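Local structure of BH1974 protein (Bacillus halodurans, 3ON5) at residues R36-I41 and M55-E60; I79-V84 and V117-V122; M20-L25 and H194-K199; Q88-V93 and G153-Y158; T75-K80 and V93-S98. The protein probably assists the maturation of xanthine dehydrogenase or a related molybdenum hydroxylase, as other members of the XdhC and CoxI family do. One frame throughout, in Å; residues are numbered along the deposited sequence.

Contact 1 (R36-I41 and M55-E60); sequences RVMATI and MMLFQE
Val37 and Phe58 join two strands of an antiparallel hairpin through the N-H and C=O of each residue: Val37 N to Phe58 O and Phe58 N to Val37 O are each 2.8 Å. Ala39 N bonds Met56 O at 2.8 Å, whereas the return bond from Met56 N to Ala39 O is weak. The polar side-chain link lies on the face shared by the non-hydrogen-bonded pairs, where Arg36 and Gln59 run alongside each other. Arg36 NE donates to Gln59 OE1 at 2.9 Å, nearly straight (164°) and in the guanidinium plane; the amide is turned 50° from that plane. The extended Arg36 chain from CG to NE brings the donor level with this oxygen. A leucine here would probably leave Gln59 OE1 without this donor and its amide held only weakly, through NE2 and Asp61. Apolar contacts follow. On the same face Met38 CG lies 4.1 Å from Leu57 CD2 and Thr40 CG2 3.9 Å from Met55 CG; Met38, Met55 and Met56 are all selenomethionines. On the other face Ala39 suits its place by being small: its CB meets the Phe58 ring at the edge, 3.6 Å from CE2. Helix 22-30 covers Met55 and Leu57 with Leu25, and helix 73-87 covers Phe58 with Leu77 and Ala81. Strand 113-121 pairs with the other edge of 36-41, in a sheet flanked by helices on both faces.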
# COMPACT_ATOMS: atom_id res chain seq x y z
N ARG A 36 -3.72 20.45 12.65
CA ARG A 36 -3.82 19.33 13.60
C ARG A 36 -4.72 19.68 14.76
O ARG A 36 -4.67 20.79 15.27
CB ARG A 36 -2.47 18.89 14.15
CG ARG A 36 -1.54 18.21 13.20
CD ARG A 36 -0.28 17.75 13.96
NE ARG A 36 0.72 17.19 13.05
CZ ARG A 36 1.69 17.89 12.46
NH1 ARG A 36 1.82 19.19 12.70
NH2 ARG A 36 2.54 17.29 11.64
N VAL A 37 -5.52 18.69 15.20
CA VAL A 37 -6.37 18.76 16.38
C VAL A 37 -5.84 17.70 17.32
O VAL A 37 -5.51 16.59 16.91
CB VAL A 37 -7.88 18.64 16.09
CG1 VAL A 37 -8.69 18.56 17.37
CG2 VAL A 37 -8.34 19.80 15.25
N MSE A 38 -5.65 18.09 18.56
CA MSE A 38 -5.13 17.20 19.56
C MSE A 38 -6.27 16.68 20.41
O MSE A 38 -7.06 17.48 20.92
CB MSE A 38 -4.11 17.96 20.39
CG MSE A 38 -3.29 17.09 21.27
SE MSE A 38 -2.33 18.27 22.47
CE MSE A 38 -1.11 16.79 23.15
N ALA A 39 -6.38 15.33 20.52
CA ALA A 39 -7.39 14.66 21.35
C ALA A 39 -6.75 14.13 22.60
O ALA A 39 -5.72 13.48 22.53
CB ALA A 39 -8.05 13.53 20.58
N THR A 40 -7.32 14.45 23.76
CA THR A 40 -6.80 14.02 25.06
C THR A 40 -7.93 13.43 25.88
O THR A 40 -9.00 14.04 25.99
CB THR A 40 -6.11 15.20 25.78
OG1 THR A 40 -5.16 15.80 24.90
CG2 THR A 40 -5.40 14.79 27.06
N ILE A 41 -7.70 12.24 26.46
CA ILE A 41 -8.67 11.61 27.35
C ILE A 41 -8.53 12.30 28.70
O ILE A 41 -7.57 12.05 29.43
CB ILE A 41 -8.53 10.06 27.44
CG1 ILE A 41 -8.62 9.41 26.07
CG2 ILE A 41 -9.61 9.52 28.33
CD1 ILE A 41 -8.31 7.94 26.11
N MSE A 55 -3.14 10.65 24.68
CA MSE A 55 -3.27 11.61 23.60
C MSE A 55 -3.18 10.95 22.24
O MSE A 55 -2.68 9.84 22.06
CB MSE A 55 -2.20 12.69 23.69
CG MSE A 55 -2.39 13.60 24.85
SE MSE A 55 -0.76 14.54 25.14
CE MSE A 55 -1.23 15.18 27.00
N MSE A 56 -3.64 11.71 21.26
CA MSE A 56 -3.80 11.33 19.88
C MSE A 56 -3.86 12.57 19.00
O MSE A 56 -4.47 13.57 19.40
CB MSE A 56 -5.10 10.53 19.80
CG MSE A 56 -5.35 9.95 18.49
SE MSE A 56 -7.07 9.12 18.52
CE MSE A 56 -6.83 8.50 16.64
N LEU A 57 -3.27 12.51 17.80
CA LEU A 57 -3.28 13.63 16.87
C LEU A 57 -4.14 13.35 15.66
O LEU A 57 -3.94 12.36 14.98
CB LEU A 57 -1.86 13.96 16.42
CG LEU A 57 -0.97 14.66 17.45
CD1 LEU A 57 0.48 14.64 17.00
CD2 LEU A 57 -1.43 16.09 17.70
N PHE A 58 -5.08 14.25 15.38
CA PHE A 58 -5.90 14.22 14.17
C PHE A 58 -5.32 15.23 13.23
O PHE A 58 -5.16 16.40 13.58
CB PHE A 58 -7.39 14.48 14.45
CG PHE A 58 -8.04 13.34 15.19
CD1 PHE A 58 -8.58 12.26 14.50
CD2 PHE A 58 -8.09 13.33 16.58
CE1 PHE A 58 -9.12 11.17 15.17
CE2 PHE A 58 -8.65 12.25 17.26
CZ PHE A 58 -9.15 11.17 16.54
N GLN A 59 -4.91 14.75 12.06
CA GLN A 59 -4.23 15.56 11.07
C GLN A 59 -5.08 15.71 9.82
O GLN A 59 -5.96 14.87 9.55
CB GLN A 59 -2.88 14.92 10.72
CG GLN A 59 -2.01 14.63 11.93
CD GLN A 59 -0.70 14.02 11.56
OE1 GLN A 59 0.35 14.44 12.05
NE2 GLN A 59 -0.72 13.05 10.66
N GLU A 60 -4.79 16.78 9.06
CA GLU A 60 -5.47 17.11 7.81
C GLU A 60 -5.22 16.03 6.75
O GLU A 60 -6.14 15.69 6.01
CB GLU A 60 -5.02 18.48 7.30
CG GLU A 60 -5.88 18.92 6.14
CD GLU A 60 -5.62 20.27 5.52
OE1 GLU A 60 -4.46 20.74 5.58
OE2 GLU A 60 -6.55 20.79 4.87

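Contact 2 (I79-V84 and V117-V122); sequences IKAQKV and VLLEPV
Helix 79-84 lies over strand 117-121 with 8.3 Å between the axes of the two short segments and 40° between their directions, which sets Ala81 nearest Leu119 and Val84 nearest Pro121. No hydrogen bond crosses this gap, and the contact depends on branched and compact apolar groups. Val84 points toward the strand and divides its methyls between two residues: CG2 sits 3.8 Å from Leu119 CB, and CG1 sits 3.7 Å from Pro121 CD. This division follows from its first torsion, 165°, which places CG1 anti to the backbone N and CG2 anti to the carbonyl carbon. Val84 crosses both partners at about a right angle. Leu119 answers from the strand with its CD1 methyl, 3.6 Å from Lys80 CB, while its CD2 comes 4.4 Å from Ala81 CB. Alanine suits that place because a single methyl keeps the helix close to the sheet. Lys80 offers the base of its chain alone; it bends at chi2 and carries its amine away from the strand. Glu120, one residue after Leu119, points away from the helix and pairs with Lys147. Ala81 also touches Val37 of the adjoining strand 36-46, so the helix covers two strands. A helix laid across one face of an antiparallel sheet, with aliphatic residues between them, is the helix-on-sheet packing of alpha+beta domains.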
# COMPACT_ATOMS: atom_id res chain seq x y z
N ILE A 79 -14.45 13.60 12.40
CA ILE A 79 -15.46 14.56 11.97
C ILE A 79 -15.48 15.69 13.00
O ILE A 79 -15.47 16.86 12.59
CB ILE A 79 -16.85 13.86 11.77
CG1 ILE A 79 -16.92 13.09 10.43
CG2 ILE A 79 -18.01 14.88 11.77
CD1 ILE A 79 -15.95 11.94 10.21
N LYS A 80 -15.49 15.36 14.31
CA LYS A 80 -15.49 16.35 15.40
C LYS A 80 -14.23 17.24 15.31
O LYS A 80 -14.34 18.46 15.39
CB LYS A 80 -15.57 15.67 16.78
CG LYS A 80 -16.76 14.73 17.02
CD LYS A 80 -18.10 15.38 17.27
CE LYS A 80 -19.11 14.29 17.52
NZ LYS A 80 -20.46 14.80 17.86
N ALA A 81 -13.05 16.62 15.08
CA ALA A 81 -11.75 17.29 14.93
C ALA A 81 -11.78 18.29 13.79
O ALA A 81 -11.26 19.39 13.94
CB ALA A 81 -10.65 16.28 14.70
N GLN A 82 -12.41 17.93 12.67
CA GLN A 82 -12.55 18.75 11.48
C GLN A 82 -13.38 20.01 11.81
O GLN A 82 -13.03 21.10 11.37
CB GLN A 82 -13.21 17.88 10.40
CG GLN A 82 -12.91 18.25 8.95
CD GLN A 82 -13.04 17.04 8.02
OE1 GLN A 82 -13.03 15.87 8.44
NE2 GLN A 82 -13.02 17.29 6.72
N LYS A 83 -14.43 19.86 12.66
CA LYS A 83 -15.30 20.97 13.11
C LYS A 83 -14.52 21.88 14.05
O LYS A 83 -14.55 23.10 13.86
CB LYS A 83 -16.59 20.45 13.78
N VAL A 84 -13.79 21.28 15.04
CA VAL A 84 -12.96 21.97 16.03
C VAL A 84 -11.91 22.85 15.29
O VAL A 84 -11.74 24.01 15.67
CB VAL A 84 -12.29 20.96 17.01
CG1 VAL A 84 -11.15 21.58 17.81
CG2 VAL A 84 -13.33 20.34 17.95
N VAL A 117 -13.31 12.94 25.83
CA VAL A 117 -12.21 13.33 24.95
C VAL A 117 -12.25 14.84 24.76
O VAL A 117 -13.30 15.37 24.37
CB VAL A 117 -12.28 12.57 23.59
CG1 VAL A 117 -11.08 12.91 22.70
CG2 VAL A 117 -12.39 11.06 23.79
N LEU A 118 -11.13 15.53 25.03
CA LEU A 118 -11.01 16.98 24.81
C LEU A 118 -10.22 17.23 23.52
O LEU A 118 -9.04 16.86 23.42
CB LEU A 118 -10.35 17.70 26.01
CG LEU A 118 -9.97 19.19 25.82
CD1 LEU A 118 -11.20 20.09 25.73
CD2 LEU A 118 -9.12 19.66 26.95
N LEU A 119 -10.89 17.88 22.54
CA LEU A 119 -10.32 18.21 21.24
C LEU A 119 -9.89 19.68 21.22
O LEU A 119 -10.72 20.55 21.48
CB LEU A 119 -11.34 17.91 20.12
CG LEU A 119 -11.75 16.44 19.94
CD1 LEU A 119 -13.10 16.32 19.34
CD2 LEU A 119 -10.78 15.70 19.11
N GLU A 120 -8.59 19.94 21.00
CA GLU A 120 -7.98 21.28 20.95
C GLU A 120 -7.32 21.54 19.62
O GLU A 120 -6.50 20.72 19.20
CB GLU A 120 -6.94 21.45 22.04
CG GLU A 120 -7.50 21.56 23.44
CD GLU A 120 -6.41 21.48 24.48
OE1 GLU A 120 -5.78 20.40 24.58
OE2 GLU A 120 -6.16 22.49 25.17
N PRO A 121 -7.63 22.67 18.92
CA PRO A 121 -6.92 22.92 17.66
C PRO A 121 -5.49 23.34 17.95
O PRO A 121 -5.26 24.23 18.77
CB PRO A 121 -7.74 24.04 17.00
CG PRO A 121 -8.52 24.67 18.10
CD PRO A 121 -8.57 23.75 19.28
N VAL A 122 -4.51 22.65 17.33
CA VAL A 122 -3.11 23.02 17.50
C VAL A 122 -2.89 24.27 16.65
O VAL A 122 -2.48 24.18 15.49
CB VAL A 122 -2.09 21.89 17.18
CG1 VAL A 122 -0.66 22.36 17.42
CG2 VAL A 122 -2.39 20.65 18.02

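Contact 3 (M20-L25 and H194-K199); sequences MSDIEL and HIYSPK
The imidazole of His194 is met at its edge by the carboxylate of Asp22 in a His-carboxylate hydrogen bond that ties the first turn of helix 22-30 to the end of strand 191-196. His194 NE2 donates to Asp22 OD2 at 2.8 Å, with 155° at the hydrogen. The oxygen lies near the ring plane and is approached on its syn side but well out of the carboxylate plane, and the carboxylate stands 73° from the ring. Another part of the same ring edge faces Tyr196: His194 CD2 sits 3.7 Å above the tyrosine plane, over its centre, which helps to fix how the imidazole is turned. Asp22 also touches this tyrosine obliquely, its CB lying 4.0 Å from Tyr196 CD1. An aspartate suits the start of a helix, where its charge would probably be stabilised by the helix end. Farther along the two segments the chemistry becomes ionic. Lys199 reaches out with an extended chain, crosses Ile23 at about a right angle with its CG 3.8 Å from Ile23 CG2, and forms a salt bridge from NZ to Glu24 OE2 at 3.0 Å. The amine comes from above the carboxylate plane, and Glu24 turns to it by bending at chi2 (-63°). Glu27 places a second negative charge near Glu24, which the lysine would probably help to offset. Ser21 stands at the N-cap position of the helix, and a water joins its OG to Ile23 N; that water donates in turn to Ser197 O at 2.8 Å.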
# COMPACT_ATOMS: atom_id res chain seq x y z
N MSE A 20 1.93 7.00 20.45
CA MSE A 20 3.27 6.75 20.99
C MSE A 20 3.56 7.65 22.26
O MSE A 20 2.63 8.24 22.83
CB MSE A 20 4.33 6.99 19.89
N SER A 21 4.87 7.69 22.69
CA SER A 21 5.46 8.45 23.81
C SER A 21 5.19 9.94 23.67
O SER A 21 5.16 10.45 22.54
CB SER A 21 6.97 8.21 23.86
OG SER A 21 7.65 9.01 24.82
N ASP A 22 5.01 10.66 24.81
CA ASP A 22 4.76 12.10 24.83
C ASP A 22 5.80 12.87 23.97
O ASP A 22 5.38 13.65 23.11
CB ASP A 22 4.75 12.67 26.27
CG ASP A 22 3.52 12.38 27.12
OD1 ASP A 22 2.42 12.15 26.55
OD2 ASP A 22 3.63 12.48 28.36
N ILE A 23 7.12 12.59 24.14
CA ILE A 23 8.21 13.28 23.42
C ILE A 23 8.14 12.97 21.89
O ILE A 23 8.47 13.83 21.09
CB ILE A 23 9.63 12.95 24.01
CG1 ILE A 23 10.73 13.96 23.53
CG2 ILE A 23 10.05 11.48 23.82
CD1 ILE A 23 12.10 13.99 24.30
N GLU A 24 7.68 11.77 21.52
CA GLU A 24 7.55 11.36 20.12
C GLU A 24 6.30 12.05 19.51
O GLU A 24 6.33 12.43 18.34
CB GLU A 24 7.48 9.81 19.98
CG GLU A 24 8.59 9.01 20.67
CD GLU A 24 10.03 9.18 20.21
OE1 GLU A 24 10.55 10.32 20.25
OE2 GLU A 24 10.68 8.14 19.91
N LEU A 25 5.23 12.24 20.32
CA LEU A 25 4.02 12.91 19.87
C LEU A 25 4.29 14.39 19.65
O LEU A 25 3.91 14.93 18.62
CB LEU A 25 2.89 12.71 20.88
CG LEU A 25 1.46 12.78 20.31
CD1 LEU A 25 1.06 11.46 19.61
CD2 LEU A 25 0.48 13.03 21.40
N HIS A 194 -1.34 16.99 33.52
CA HIS A 194 -0.51 15.99 32.87
C HIS A 194 0.94 16.41 32.94
O HIS A 194 1.26 17.56 32.68
CB HIS A 194 -0.96 15.82 31.41
CG HIS A 194 -0.16 14.81 30.66
ND1 HIS A 194 -0.52 13.47 30.65
CD2 HIS A 194 0.98 14.97 29.96
CE1 HIS A 194 0.41 12.86 29.92
NE2 HIS A 194 1.33 13.73 29.48
N ILE A 195 1.82 15.46 33.24
CA ILE A 195 3.25 15.74 33.32
C ILE A 195 3.92 15.22 32.08
O ILE A 195 3.83 14.03 31.76
CB ILE A 195 3.92 15.18 34.59
CG1 ILE A 195 3.18 15.66 35.86
CG2 ILE A 195 5.43 15.54 34.63
CD1 ILE A 195 3.64 15.10 37.15
N TYR A 196 4.60 16.12 31.40
CA TYR A 196 5.39 15.79 30.23
C TYR A 196 6.76 15.47 30.72
O TYR A 196 7.41 16.36 31.25
CB TYR A 196 5.38 16.94 29.22
CG TYR A 196 4.07 17.14 28.51
CD1 TYR A 196 3.75 16.41 27.36
CD2 TYR A 196 3.17 18.12 28.93
CE1 TYR A 196 2.55 16.63 26.67
CE2 TYR A 196 1.97 18.35 28.25
CZ TYR A 196 1.67 17.60 27.12
OH TYR A 196 0.50 17.86 26.45
N SER A 197 7.17 14.19 30.67
CA SER A 197 8.53 13.90 31.16
C SER A 197 9.44 13.37 30.05
O SER A 197 8.93 12.85 29.06
CB SER A 197 8.52 12.90 32.30
OG SER A 197 8.23 13.52 33.55
N PRO A 198 10.78 13.48 30.18
CA PRO A 198 11.64 12.89 29.13
C PRO A 198 11.65 11.36 29.23
O PRO A 198 11.14 10.77 30.19
CB PRO A 198 13.03 13.50 29.42
CG PRO A 198 12.83 14.49 30.55
CD PRO A 198 11.59 14.06 31.26
N LYS A 199 12.20 10.70 28.22
CA LYS A 199 12.28 9.24 28.18
C LYS A 199 13.07 8.64 29.37
O LYS A 199 14.07 9.20 29.82
CB LYS A 199 12.94 8.78 26.87
CG LYS A 199 12.05 8.85 25.66
CD LYS A 199 12.76 8.30 24.46
CE LYS A 199 11.85 8.18 23.27
NZ LYS A 199 12.58 7.61 22.11
O HOH W 1 8.54 11.33 26.76

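Contact 4 (Q88-V93 and G153-Y158); sequences QLPRTV and GAVLEY
Thr92 OG1 donates to Gly153 O at 2.6 Å, linking an edge strand of one antiparallel sheet to the hairpin connection of another, between strands 143-149 and 155-161. The hydroxyl meets a lone pair of Gly153 O, in the carbonyl plane, with 120° at the oxygen. With chi1 at -56°, Thr92 holds OG1 anti to its own carbonyl carbon and turned to the glycine. Gly153 suits its place by its backbone angles: with phi at 107° a CB would press on the carbonyl oxygen of the residue before, and it would also crowd the threonine hydroxyl. Beside this bond Pro90 makes the apolar half of the contact. Its CB lies 3.8 Å from Val155 CG2, the two side chains crossing at about a right angle, and Pro90 O lies 3.8 Å from Ala154 CB. Around this first shell the backbone sets the positions. Arg91 and Val93 bond to Leu119 and Val117 of strand 113-121, which keeps Thr92 turned to the hairpin while Arg91 points away from it onto helix 73-87. On the other side Leu156 and Glu157 both face Lys148 in a classic beta bulge just after Val155, and Ser150 OG takes a weak bond from Ala154 N. Val155 rests on Leu149 and Glu120 as well, and the proline ring caught against it brings a second carbon to the same methyl, Pro90 CG at 4.0 Å from Val155 CG2.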
# COMPACT_ATOMS: atom_id res chain seq x y z
N GLN A 88 -12.10 26.71 15.34
CA GLN A 88 -10.88 27.09 16.06
C GLN A 88 -11.26 27.25 17.55
O GLN A 88 -10.87 28.21 18.21
CB GLN A 88 -10.25 28.34 15.43
CG GLN A 88 -8.74 28.43 15.55
CD GLN A 88 -7.94 27.43 14.74
OE1 GLN A 88 -6.81 27.09 15.09
NE2 GLN A 88 -8.47 26.94 13.64
N LEU A 89 -12.08 26.29 18.04
CA LEU A 89 -12.62 26.27 19.40
C LEU A 89 -12.59 24.85 20.00
O LEU A 89 -13.22 23.94 19.44
CB LEU A 89 -14.06 26.80 19.37
CG LEU A 89 -14.85 26.80 20.68
CD1 LEU A 89 -14.32 27.84 21.67
CD2 LEU A 89 -16.29 27.07 20.42
N PRO A 90 -11.93 24.66 21.17
CA PRO A 90 -11.90 23.34 21.80
C PRO A 90 -13.28 22.85 22.19
O PRO A 90 -14.21 23.64 22.40
CB PRO A 90 -11.05 23.57 23.05
CG PRO A 90 -10.23 24.74 22.73
CD PRO A 90 -11.14 25.62 21.95
N ARG A 91 -13.40 21.52 22.34
CA ARG A 91 -14.64 20.81 22.62
C ARG A 91 -14.38 19.57 23.46
O ARG A 91 -13.34 18.92 23.28
CB ARG A 91 -15.25 20.41 21.25
CG ARG A 91 -16.59 19.74 21.29
CD ARG A 91 -17.01 19.24 19.92
NE ARG A 91 -17.22 20.32 18.95
CZ ARG A 91 -17.98 20.21 17.87
NH1 ARG A 91 -18.65 19.09 17.63
NH2 ARG A 91 -18.10 21.24 17.03
N THR A 92 -15.33 19.21 24.34
CA THR A 92 -15.29 17.96 25.09
C THR A 92 -16.39 17.06 24.54
O THR A 92 -17.55 17.47 24.44
CB THR A 92 -15.40 18.16 26.60
OG1 THR A 92 -14.37 19.04 27.03
CG2 THR A 92 -15.25 16.85 27.35
N VAL A 93 -16.00 15.85 24.11
CA VAL A 93 -16.95 14.89 23.56
C VAL A 93 -16.98 13.71 24.51
O VAL A 93 -15.92 13.23 24.91
CB VAL A 93 -16.64 14.49 22.10
CG1 VAL A 93 -17.80 13.68 21.50
CG2 VAL A 93 -16.38 15.71 21.23
N GLY A 153 -17.13 22.74 28.56
CA GLY A 153 -16.08 21.81 28.20
C GLY A 153 -14.97 22.38 27.34
O GLY A 153 -14.10 21.64 26.89
N ALA A 154 -15.00 23.70 27.07
CA ALA A 154 -13.94 24.34 26.27
C ALA A 154 -12.71 24.66 27.17
O ALA A 154 -12.74 24.39 28.37
CB ALA A 154 -14.47 25.60 25.61
N VAL A 155 -11.62 25.19 26.60
CA VAL A 155 -10.45 25.46 27.43
C VAL A 155 -10.39 26.97 27.68
O VAL A 155 -10.28 27.76 26.75
CB VAL A 155 -9.12 24.92 26.85
CG1 VAL A 155 -7.97 25.06 27.85
CG2 VAL A 155 -9.27 23.46 26.45
N LEU A 156 -10.49 27.35 28.95
CA LEU A 156 -10.42 28.74 29.37
C LEU A 156 -8.98 29.21 29.40
O LEU A 156 -8.65 30.25 28.83
CB LEU A 156 -11.07 28.92 30.75
CG LEU A 156 -12.56 28.67 30.88
CD1 LEU A 156 -12.96 28.60 32.33
CD2 LEU A 156 -13.38 29.70 30.13
N GLU A 157 -8.12 28.45 30.10
CA GLU A 157 -6.70 28.71 30.27
C GLU A 157 -5.89 27.45 30.27
O GLU A 157 -6.41 26.39 30.60
CB GLU A 157 -6.43 29.41 31.59
CG GLU A 157 -6.98 30.80 31.75
CD GLU A 157 -6.71 31.25 33.16
OE1 GLU A 157 -5.56 31.66 33.43
OE2 GLU A 157 -7.59 31.06 34.03
N TYR A 158 -4.59 27.57 29.99
CA TYR A 158 -3.67 26.45 30.04
C TYR A 158 -2.27 26.98 30.28
O TYR A 158 -1.94 28.08 29.83
CB TYR A 158 -3.75 25.55 28.80
CG TYR A 158 -3.32 26.15 27.48
CD1 TYR A 158 -1.97 26.17 27.11
CD2 TYR A 158 -4.26 26.54 26.52
CE1 TYR A 158 -1.57 26.63 25.86
CE2 TYR A 158 -3.87 26.99 25.27
CZ TYR A 158 -2.53 27.02 24.93
OH TYR A 158 -2.12 27.45 23.70

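Contact 5 (T75-K80 and V93-S98); sequences TDLTIK and VVYDLS
Helix 73-87 packs on the strand that follows it, 91-96, the edge strand of the sheet, from which Tyr95 reaches back to Asp76 and Leu77. The segment axes are 11.2 Å apart and run almost antiparallel, at 165°, a gap that a long side chain can span. Tyr95 OH donates to Asp76 OD2 at 2.6 Å. The oxygen is met on its anti side, tilted out of the carboxylate plane, and the carboxylate stands nearly perpendicular to the ring, 87° from it. Asp76 brings its carboxylate to the phenol by holding CG anti to the backbone N, chi1 -173°. Leu77 approaches another part of the ring edge: its CD2 lies 3.6 Å from Tyr95 CE2 and 3.4 Å from Tyr95 OH. The phenol thus serves two neighbours, its hydroxyl bonding one carboxylate oxygen and its ring edge packing on a leucine. A phenylalanine here would keep the ring against Leu77 but would probably leave Asp76 OD2 without this donor. Lys80 CE lies 4.2 Å from Val93 CG1, and its CG 4.0 Å from Tyr95 OH. Leu103 packs on both Asp76 and Tyr95, and on the outer side of the helix Thr75 and Ile79 rest on Ile79 of the second subunit. Valine and tyrosine, two residues apart, both point to the helix, as expected of the edge strand of an antiparallel sheet covered by a helix, here in the XdhC and CoxI family region.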
# COMPACT_ATOMS: atom_id res chain seq x y z
N THR A 75 -13.39 7.25 14.12
CA THR A 75 -14.13 7.59 12.91
C THR A 75 -15.01 8.83 13.19
O THR A 75 -15.09 9.71 12.32
CB THR A 75 -14.96 6.38 12.46
OG1 THR A 75 -14.15 5.19 12.49
CG2 THR A 75 -15.55 6.57 11.07
N ASP A 76 -15.63 8.91 14.40
CA ASP A 76 -16.48 10.04 14.80
C ASP A 76 -15.63 11.26 15.20
O ASP A 76 -15.95 12.39 14.81
CB ASP A 76 -17.42 9.65 15.96
CG ASP A 76 -18.44 10.73 16.31
OD1 ASP A 76 -19.19 11.16 15.40
OD2 ASP A 76 -18.52 11.10 17.50
N LEU A 77 -14.55 11.02 15.97
CA LEU A 77 -13.62 12.07 16.38
C LEU A 77 -13.08 12.82 15.17
O LEU A 77 -13.04 14.04 15.22
CB LEU A 77 -12.47 11.51 17.20
CG LEU A 77 -12.77 11.11 18.63
CD1 LEU A 77 -11.56 10.44 19.28
CD2 LEU A 77 -13.19 12.33 19.44
N THR A 78 -12.74 12.11 14.08
CA THR A 78 -12.20 12.69 12.85
C THR A 78 -13.13 13.82 12.34
O THR A 78 -12.63 14.88 11.94
CB THR A 78 -12.02 11.60 11.81
OG1 THR A 78 -10.99 10.74 12.26
CG2 THR A 78 -11.64 12.15 10.46
N ILE A 79 -14.45 13.60 12.40
CA ILE A 79 -15.46 14.56 11.97
C ILE A 79 -15.48 15.69 13.00
O ILE A 79 -15.47 16.86 12.59
CB ILE A 79 -16.85 13.86 11.77
CG1 ILE A 79 -16.92 13.09 10.43
CG2 ILE A 79 -18.01 14.88 11.77
CD1 ILE A 79 -15.95 11.94 10.21
N LYS A 80 -15.49 15.36 14.31
CA LYS A 80 -15.49 16.35 15.40
C LYS A 80 -14.23 17.24 15.31
O LYS A 80 -14.34 18.46 15.39
CB LYS A 80 -15.57 15.67 16.78
CG LYS A 80 -16.76 14.73 17.02
CD LYS A 80 -18.10 15.38 17.27
CE LYS A 80 -19.11 14.29 17.52
NZ LYS A 80 -20.46 14.80 17.86
N VAL A 93 -16.00 15.85 24.11
CA VAL A 93 -16.95 14.89 23.56
C VAL A 93 -16.98 13.71 24.51
O VAL A 93 -15.92 13.23 24.91
CB VAL A 93 -16.64 14.49 22.10
CG1 VAL A 93 -17.80 13.68 21.50
CG2 VAL A 93 -16.38 15.71 21.23
N VAL A 94 -18.18 13.29 24.92
CA VAL A 94 -18.35 12.15 25.83
C VAL A 94 -18.86 10.97 25.01
O VAL A 94 -19.79 11.12 24.21
CB VAL A 94 -19.25 12.44 27.04
CG1 VAL A 94 -19.29 11.26 28.00
CG2 VAL A 94 -18.77 13.69 27.78
N TYR A 95 -18.21 9.81 25.19
CA TYR A 95 -18.55 8.59 24.48
C TYR A 95 -18.93 7.46 25.41
O TYR A 95 -18.08 6.99 26.16
CB TYR A 95 -17.37 8.13 23.64
CG TYR A 95 -17.12 8.98 22.43
CD1 TYR A 95 -17.80 8.75 21.24
CD2 TYR A 95 -16.15 9.99 22.45
CE1 TYR A 95 -17.54 9.51 20.10
CE2 TYR A 95 -15.89 10.75 21.32
CZ TYR A 95 -16.59 10.51 20.15
OH TYR A 95 -16.38 11.26 19.02
N ASP A 96 -20.19 6.97 25.32
CA ASP A 96 -20.56 5.76 26.05
C ASP A 96 -20.07 4.60 25.20
O ASP A 96 -20.69 4.31 24.16
CB ASP A 96 -22.07 5.68 26.34
CG ASP A 96 -22.47 4.52 27.25
OD1 ASP A 96 -21.55 3.85 27.81
OD2 ASP A 96 -23.69 4.34 27.47
N LEU A 97 -18.94 3.98 25.55
CA LEU A 97 -18.34 2.94 24.70
C LEU A 97 -19.16 1.66 24.65
O LEU A 97 -19.00 0.89 23.70
CB LEU A 97 -16.92 2.61 25.16
CG LEU A 97 -15.91 3.79 25.14
CD1 LEU A 97 -14.51 3.32 25.52
CD2 LEU A 97 -15.86 4.50 23.78
N SER A 98 -20.07 1.44 25.61
CA SER A 98 -20.93 0.26 25.69
C SER A 98 -22.08 0.36 24.66
O SER A 98 -22.29 -0.59 23.90
CB SER A 98 -21.49 0.12 27.11
OG SER A 98 -22.20 1.28 27.53

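How the contacts relate
Contacts 1 and 2 are buried, contact 5 partly so, and contacts 3 and 4 lie at the surface. Contacts 1, 2, 4 and 5 reach one antiparallel sheet, in which strand 113-121 bonds to 36-46 and 91-96; contacts 2 and 5 share helix 73-87, contacts 4 and 5 share Val93, and contacts 3 and 4 reach the second antiparallel sheet. In contacts 1 and 2 backbone pairing and aliphatic packing prevail, with an arginine-glutamine bond in contact 1; contact 5 adds a tyrosine-carboxylate bond. Contact 3 is polar: a histidine-carboxylate bond, a salt bridge and a water. Contact 4 bridges two sheets by a hydroxyl-carbonyl bond beside proline-valine packing. Met55 of contact 1 touches His194 and Leu25.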